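Local atomic coordinates of hypothetical protein Atu1826 (Agrobacterium tumefaciens, PDB entry 2I3D), a protein that is of unknown function but is probably an alpha/beta hydrolase, perhaps related to S15-family peptidases. Residues 78-90 with 102-114. Numbering follows the deposited sequence.
Sequences RGFTTLRFNFRSI and GELSDAASALDWV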
# COMPACT_ATOMS: atom_id res chain seq x y z
N ARG B 78 3.36 17.45 12.73
CA ARG B 78 3.10 18.90 12.77
C ARG B 78 2.14 19.34 13.92
O ARG B 78 1.60 20.46 13.91
CB ARG B 78 2.61 19.41 11.41
CG ARG B 78 3.66 19.31 10.31
CD ARG B 78 4.99 19.93 10.69
NE ARG B 78 5.88 19.96 9.54
CZ ARG B 78 6.81 19.05 9.23
NH1 ARG B 78 7.01 18.00 10.02
NH2 ARG B 78 7.54 19.19 8.11
N GLY B 79 1.94 18.44 14.89
CA GLY B 79 1.18 18.75 16.11
C GLY B 79 -0.32 18.59 16.04
O GLY B 79 -1.04 19.02 16.96
N PHE B 80 -0.83 17.96 14.98
CA PHE B 80 -2.27 17.72 14.87
C PHE B 80 -2.68 16.52 15.73
O PHE B 80 -1.93 15.54 15.88
CB PHE B 80 -2.66 17.38 13.42
CG PHE B 80 -2.75 18.57 12.49
CD1 PHE B 80 -1.60 19.25 12.10
CD2 PHE B 80 -3.98 18.97 11.97
CE1 PHE B 80 -1.68 20.34 11.23
CE2 PHE B 80 -4.08 20.07 11.11
CZ PHE B 80 -2.92 20.74 10.72
N THR B 81 -3.88 16.57 16.29
CA THR B 81 -4.54 15.36 16.80
C THR B 81 -4.99 14.62 15.54
O THR B 81 -5.73 15.17 14.72
CB THR B 81 -5.75 15.72 17.67
OG1 THR B 81 -5.25 16.25 18.91
CG2 THR B 81 -6.66 14.51 17.92
N THR B 82 -4.58 13.36 15.40
CA THR B 82 -4.69 12.71 14.08
C THR B 82 -5.37 11.37 14.19
O THR B 82 -5.06 10.59 15.09
CB THR B 82 -3.26 12.56 13.36
OG1 THR B 82 -2.55 13.79 13.47
CG2 THR B 82 -3.41 12.20 11.89
N LEU B 83 -6.29 11.10 13.26
CA LEU B 83 -6.99 9.80 13.21
C LEU B 83 -6.99 9.29 11.78
O LEU B 83 -7.37 10.04 10.89
CB LEU B 83 -8.44 9.96 13.69
CG LEU B 83 -9.31 8.71 13.61
CD1 LEU B 83 -8.89 7.66 14.66
CD2 LEU B 83 -10.75 9.09 13.77
N ARG B 84 -6.55 8.05 11.55
CA ARG B 84 -6.90 7.32 10.34
C ARG B 84 -7.77 6.15 10.77
O ARG B 84 -7.67 5.67 11.90
CB ARG B 84 -5.68 6.83 9.55
CG ARG B 84 -4.71 5.91 10.37
CD ARG B 84 -3.43 5.64 9.55
NE ARG B 84 -2.73 4.43 9.98
CZ ARG B 84 -1.90 4.37 11.03
NH1 ARG B 84 -1.65 5.44 11.78
NH2 ARG B 84 -1.32 3.21 11.32
N PHE B 85 -8.63 5.69 9.89
CA PHE B 85 -9.48 4.54 10.25
C PHE B 85 -9.93 3.76 9.01
O PHE B 85 -9.87 4.26 7.89
CB PHE B 85 -10.73 5.04 11.02
CG PHE B 85 -11.74 5.76 10.15
CD1 PHE B 85 -12.83 5.06 9.61
CD2 PHE B 85 -11.59 7.12 9.84
CE1 PHE B 85 -13.75 5.69 8.77
CE2 PHE B 85 -12.52 7.76 8.98
CZ PHE B 85 -13.59 7.04 8.47
N ASN B 86 -10.39 2.53 9.24
CA ASN B 86 -10.88 1.68 8.18
C ASN B 86 -12.34 1.93 7.96
O ASN B 86 -13.13 1.92 8.92
CB ASN B 86 -10.64 0.21 8.53
CG ASN B 86 -9.24 -0.24 8.18
OD1 ASN B 86 -8.57 0.34 7.30
ND2 ASN B 86 -8.79 -1.32 8.84
N PHE B 87 -12.72 2.16 6.70
CA PHE B 87 -14.16 2.28 6.37
C PHE B 87 -14.89 0.98 6.72
O PHE B 87 -14.26 -0.09 6.83
CB PHE B 87 -14.39 2.59 4.89
CG PHE B 87 -14.08 4.02 4.51
CD1 PHE B 87 -14.70 5.11 5.17
CD2 PHE B 87 -13.18 4.28 3.46
CE1 PHE B 87 -14.38 6.44 4.79
CE2 PHE B 87 -12.88 5.59 3.05
CZ PHE B 87 -13.46 6.68 3.72
N ARG B 88 -16.21 1.07 6.90
CA ARG B 88 -17.05 -0.16 7.06
C ARG B 88 -16.63 -1.25 6.09
O ARG B 88 -16.39 -0.97 4.89
CB ARG B 88 -18.54 0.15 6.84
CG ARG B 88 -18.89 0.66 5.44
CD ARG B 88 -20.35 1.17 5.37
NE ARG B 88 -20.60 2.24 6.33
CZ ARG B 88 -21.83 2.61 6.71
NH1 ARG B 88 -22.88 2.01 6.17
NH2 ARG B 88 -21.99 3.59 7.61
N SER B 89 -16.54 -2.48 6.63
CA SER B 89 -16.21 -3.74 5.92
C SER B 89 -14.70 -3.98 5.81
O SER B 89 -14.30 -5.10 5.52
CB SER B 89 -16.81 -3.83 4.52
OG SER B 89 -15.97 -3.22 3.54
N ILE B 90 -13.88 -2.94 6.01
CA ILE B 90 -12.42 -3.06 5.88
C ILE B 90 -11.76 -3.43 7.24
O ILE B 90 -12.06 -2.84 8.28
CB ILE B 90 -11.84 -1.70 5.35
CG1 ILE B 90 -12.62 -1.16 4.11
CG2 ILE B 90 -10.30 -1.77 5.16
CD1 ILE B 90 -12.61 -2.05 2.88
N GLY B 102 -22.41 5.48 2.89
CA GLY B 102 -22.03 4.90 4.18
C GLY B 102 -20.64 5.34 4.63
O GLY B 102 -20.39 5.59 5.81
N GLU B 103 -19.72 5.44 3.69
CA GLU B 103 -18.35 5.78 4.05
C GLU B 103 -18.25 7.24 4.46
O GLU B 103 -17.50 7.57 5.39
CB GLU B 103 -17.40 5.42 2.89
CG GLU B 103 -17.22 3.86 2.78
CD GLU B 103 -18.32 3.20 1.97
OE1 GLU B 103 -18.79 3.83 1.00
OE2 GLU B 103 -18.68 2.05 2.27
N LEU B 104 -19.09 8.09 3.84
CA LEU B 104 -19.18 9.46 4.30
C LEU B 104 -19.73 9.51 5.74
O LEU B 104 -19.20 10.24 6.57
CB LEU B 104 -20.07 10.32 3.37
CG LEU B 104 -20.27 11.77 3.84
CD1 LEU B 104 -18.98 12.55 3.99
CD2 LEU B 104 -21.19 12.49 2.83
N SER B 105 -20.74 8.69 6.05
CA SER B 105 -21.27 8.62 7.42
C SER B 105 -20.21 8.15 8.39
O SER B 105 -20.10 8.71 9.49
CB SER B 105 -22.51 7.73 7.48
OG SER B 105 -23.51 8.43 6.74
N ASP B 106 -19.41 7.15 7.97
CA ASP B 106 -18.29 6.68 8.79
C ASP B 106 -17.31 7.81 9.11
O ASP B 106 -16.90 7.98 10.26
CB ASP B 106 -17.50 5.58 8.06
CG ASP B 106 -18.30 4.30 7.89
OD1 ASP B 106 -19.34 4.15 8.60
OD2 ASP B 106 -17.91 3.45 7.02
N ALA B 107 -16.93 8.59 8.09
CA ALA B 107 -15.99 9.71 8.29
C ALA B 107 -16.56 10.79 9.23
O ALA B 107 -15.85 11.34 10.06
CB ALA B 107 -15.61 10.32 6.89
N ALA B 108 -17.84 11.11 9.08
CA ALA B 108 -18.51 12.03 9.99
C ALA B 108 -18.50 11.52 11.43
O ALA B 108 -18.23 12.29 12.35
CB ALA B 108 -19.94 12.28 9.51
N SER B 109 -18.77 10.22 11.62
CA SER B 109 -18.72 9.59 12.94
C SER B 109 -17.34 9.62 13.52
O SER B 109 -17.15 9.86 14.73
CB SER B 109 -19.18 8.13 12.90
OG SER B 109 -20.59 8.06 12.77
N ALA B 110 -16.36 9.38 12.66
CA ALA B 110 -14.95 9.46 13.07
C ALA B 110 -14.56 10.84 13.56
O ALA B 110 -13.98 10.99 14.63
CB ALA B 110 -14.01 9.02 11.91
N LEU B 111 -14.93 11.86 12.77
CA LEU B 111 -14.66 13.25 13.15
C LEU B 111 -15.39 13.64 14.45
O LEU B 111 -14.79 14.26 15.34
CB LEU B 111 -15.00 14.22 12.01
CG LEU B 111 -14.60 15.68 12.29
CD1 LEU B 111 -13.14 15.91 12.84
CD2 LEU B 111 -14.82 16.49 11.01
N ASP B 112 -16.64 13.20 14.57
CA ASP B 112 -17.42 13.46 15.83
C ASP B 112 -16.71 12.84 17.04
O ASP B 112 -16.61 13.46 18.12
CB ASP B 112 -18.83 12.86 15.73
CG ASP B 112 -19.74 13.60 14.77
OD1 ASP B 112 -19.46 14.75 14.33
OD2 ASP B 112 -20.81 13.03 14.48
N TRP B 113 -16.25 11.60 16.87
CA TRP B 113 -15.56 10.89 17.94
C TRP B 113 -14.31 11.64 18.41
O TRP B 113 -14.15 11.88 19.64
CB TRP B 113 -15.24 9.49 17.51
CG TRP B 113 -14.52 8.68 18.51
CD1 TRP B 113 -15.08 8.00 19.57
CD2 TRP B 113 -13.11 8.45 18.58
NE1 TRP B 113 -14.09 7.34 20.27
CE2 TRP B 113 -12.88 7.61 19.69
CE3 TRP B 113 -12.03 8.87 17.80
CZ2 TRP B 113 -11.60 7.18 20.04
CZ3 TRP B 113 -10.74 8.44 18.16
CH2 TRP B 113 -10.54 7.60 19.27
N VAL B 114 -13.44 12.04 17.48
CA VAL B 114 -12.21 12.77 17.85
C VAL B 114 -12.59 14.10 18.50
O VAL B 114 -12.03 14.49 19.53
CB VAL B 114 -11.22 13.01 16.66
CG1 VAL B 114 -9.88 13.62 17.18
CG2 VAL B 114 -10.94 11.75 15.95
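Arg88 starts with CG wedged between its backbone N and carbonyl carbon (chi1 62°), and its chain bends again at chi3. These turns bring the NE and NH2 edge of the guanidinium to the carboxylate of Asp106. The pair ties the loop after strand 81-85 to helix 101-117, which packs on the central sheet of an alpha/beta-hydrolase fold. The helix is the connection of a beta-alpha-beta crossover from strand 81-85 to the parallel strand 124-129, past strand 49-53 between them. It runs roughly antiparallel to strand 81-85, at 149°.

The salt bridge is side-on and uses two nitrogens. Arg88 NE gives a bond of 3.0 Å to Asp106 OD2, on its syn side. Arg88 NH2 reaches Asp106 OD1 at 2.9 Å. Both oxygens lie close to the guanidinium plane. The backbone Arg88 N also binds Asp106 OD2, from the opposite face of the carboxylate, with an N-H...O angle of 165°. Three bonds thus fix both the loop backbone and the arginine head. Gly102 CA sits over the centre of one guanidinium face, 3.4 Å above its plane.

Further back, two rings rest on the helix. Glu103 CB sits over one face of the Phe87 ring in a CH-pi contact. Glu103 OE2 accepts a hydrogen bond from Asp98 N and lies beside Arg88 CG. The Phe87 side chain lies near, without touching, the probable nucleophile elbow. The Phe85 ring takes Ala110 CB over one face, 3.9 Å from its centroid, while its CZ meets Ala107 CA.

Leu83 continues the apolar strip toward the start of the strand. Its CD1 meets the Trp113 ring obliquely. Packing is tight at Val114, where CG2 touches Leu83 CD2 and CG1 lies 3.4 Å from Thr81 CG2.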